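Local coordinates for protein GMP reductase (Trypanosoma brucei brucei, PDB 6JIG) that probably catalyses the NADPH-dependent deamination of GMP to IMP, helping to balance adenine and guanine nucleotides, and carries CBS domains that bind guanine nucleotides, at residues Met271-Lys276 against Ile301-Asp306. The protein carries 1 engineered substitution. Numbering follows the deposited sequence.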
loop_
_atom_site.group_PDB
_atom_site.type_symbol
_atom_site.label_atom_id
_atom_site.label_comp_id
_atom_site.label_asym_id
_atom_site.label_seq_id
_atom_site.Cartn_x
_atom_site.Cartn_y
_atom_site.Cartn_z
ATOM N N MET A 271 3.849 12.963 50.055
ATOM C CA MET A 271 3.913 11.511 50.183
ATOM C C MET A 271 5.326 11.057 50.537
ATOM O O MET A 271 5.502 10.167 51.381
ATOM C CB MET A 271 3.433 10.844 48.892
ATOM C CG MET A 271 3.242 9.342 49.012
ATOM S SD MET A 271 1.918 8.965 50.195
ATOM C CE MET A 271 2.004 7.182 50.215
ATOM N N VAL A 272 6.343 11.668 49.920
ATOM C CA VAL A 272 7.727 11.344 50.267
ATOM C C VAL A 272 7.996 11.674 51.730
ATOM O O VAL A 272 8.606 10.886 52.462
ATOM C CB VAL A 272 8.713 12.092 49.354
ATOM C CG1 VAL A 272 10.143 11.858 49.842
ATOM C CG2 VAL A 272 8.566 11.635 47.904
ATOM N N LYS A 273 7.572 12.863 52.166
ATOM C CA LYS A 273 7.774 13.250 53.559
ATOM C C LYS A 273 7.065 12.288 54.507
ATOM O O LYS A 273 7.618 11.913 55.547
ATOM C CB LYS A 273 7.286 14.679 53.786
ATOM C CG LYS A 273 8.215 15.749 53.216
ATOM C CD LYS A 273 7.655 17.148 53.467
ATOM C CE LYS A 273 8.643 18.232 53.031
ATOM N NZ LYS A 273 8.021 19.596 52.971
ATOM N N ARG A 274 5.843 11.877 54.159
ATOM C CA ARG A 274 5.105 10.937 54.998
ATOM C C ARG A 274 5.816 9.594 55.083
ATOM O O ARG A 274 5.887 8.986 56.160
ATOM C CB ARG A 274 3.690 10.755 54.456
ATOM C CG ARG A 274 2.750 10.009 55.382
ATOM C CD ARG A 274 1.305 10.482 55.184
ATOM N NE ARG A 274 0.962 10.567 53.768
ATOM C CZ ARG A 274 0.713 11.696 53.102
ATOM N NH1 ARG A 274 0.752 12.873 53.721
ATOM N NH2 ARG A 274 0.425 11.645 51.805
ATOM N N LEU A 275 6.350 9.115 53.957
ATOM C CA LEU A 275 7.019 7.822 53.937
ATOM C C LEU A 275 8.324 7.858 54.721
ATOM O O LEU A 275 8.668 6.887 55.407
ATOM C CB LEU A 275 7.271 7.384 52.491
ATOM C CG LEU A 275 5.993 7.029 51.728
ATOM C CD1 LEU A 275 6.287 6.933 50.239
ATOM C CD2 LEU A 275 5.399 5.722 52.246
ATOM N N LYS A 276 9.073 8.957 54.631
ATOM C CA LYS A 276 10.293 9.051 55.422
ATOM C C LYS A 276 9.979 9.284 56.893
ATOM O O LYS A 276 10.806 8.959 57.751
ATOM C CB LYS A 276 11.208 10.176 54.908
ATOM C CG LYS A 276 11.667 10.057 53.442
ATOM C CD LYS A 276 12.597 8.864 53.214
ATOM C CE LYS A 276 14.060 9.214 53.421
ATOM N NZ LYS A 276 14.895 7.993 53.325
ATOM N N ILE A 301 14.423 15.963 46.329
ATOM C CA ILE A 301 15.566 15.654 47.187
ATOM C C ILE A 301 15.392 16.299 48.562
ATOM O O ILE A 301 15.634 15.666 49.598
ATOM C CB ILE A 301 16.881 16.091 46.524
ATOM C CG1 ILE A 301 17.151 15.264 45.258
ATOM C CG2 ILE A 301 18.042 15.952 47.514
ATOM C CD1 ILE A 301 18.255 15.831 44.403
ATOM N N ASP A 302 14.979 17.570 48.592
ATOM C CA ASP A 302 14.747 18.248 49.866
ATOM C C ASP A 302 13.635 17.578 50.666
ATOM O O ASP A 302 13.635 17.642 51.903
ATOM C CB ASP A 302 14.399 19.724 49.625
ATOM C CG ASP A 302 15.600 20.555 49.190
ATOM O OD1 ASP A 302 16.749 20.086 49.298
ATOM O OD2 ASP A 302 15.382 21.692 48.726
ATOM N N ALA A 303 12.675 16.942 49.990
ATOM C CA ALA A 303 11.640 16.206 50.704
ATOM C C ALA A 303 12.141 14.879 51.259
ATOM O O ALA A 303 11.405 14.234 52.013
ATOM C CB ALA A 303 10.428 15.964 49.799
ATOM N N GLY A 304 13.361 14.470 50.915
ATOM C CA GLY A 304 13.960 13.256 51.429
ATOM C C GLY A 304 14.098 12.091 50.460
ATOM O O GLY A 304 14.472 10.995 50.899
ATOM N N ALA A 305 13.829 12.283 49.162
ATOM C CA ALA A 305 13.915 11.174 48.215
ATOM C C ALA A 305 15.311 10.564 48.185
ATOM O O ALA A 305 16.321 11.271 48.138
ATOM C CB ALA A 305 13.533 11.642 46.799
ATOM N N ASP A 306 15.359 9.230 48.191
ATOM C CA ASP A 306 16.590 8.476 47.999
ATOM C C ASP A 306 16.905 8.188 46.535
ATOM O O ASP A 306 17.991 7.682 46.238
ATOM C CB ASP A 306 16.512 7.148 48.757
ATOM C CG ASP A 306 16.302 7.358 50.240
ATOM O OD1 ASP A 306 17.238 7.884 50.868
ATOM O OD2 ASP A 306 15.203 7.050 50.751
#
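Asp306 OD2 is gripped by two donors. Lys276 NZ lies 2.8 Å from Asp306 OD2, which offers its syn lone pair, on the side of OD1, in a salt bridge. The backbone N of Ile286 also hydrogen-bonds to OD2. Asp306 OD1 lies 3.4 Å from Lys276 NZ and forms a weak, long ion pair with Arg41. These positive neighbours would be expected to favour the ionised carboxylate.

The lysine chain does not run out straight. It bends at chi2 (-67°), which places CD, and again at chi3 (-89°), which places CE. Lys276 CE comes 3.1 Å from Gly304 O, so the bent chain lies close to this carbonyl before NZ meets the carboxylate.

Gly304, with positive phi, is the residue of a Schellman motif after the last turn of the helix, and its N bonds back to Ile301 O. The aliphatic part of Lys276 runs beside this turn.

Beyond the salt bridge, aliphatic carbons pack on Ala303, both its methyl and its carbonyl oxygen. Val272 CG1, anti to the backbone N (chi1 174°), meets Ala303 CB at 4.1 Å and Ala303 O at 3.5 Å. Lys273 adds its CG, 4.1 Å from the same Ala303 CB.

The contact joins two successive outer helices of the TIM barrel, 266-277 and 294-302, through the turn into strand 307-310. Val272, Leu275 and Lys276 touch strand 285-291, which lies between those helices in sequence. Leu275 also packs on helix 239-251, and Ile301 on helix 330-344.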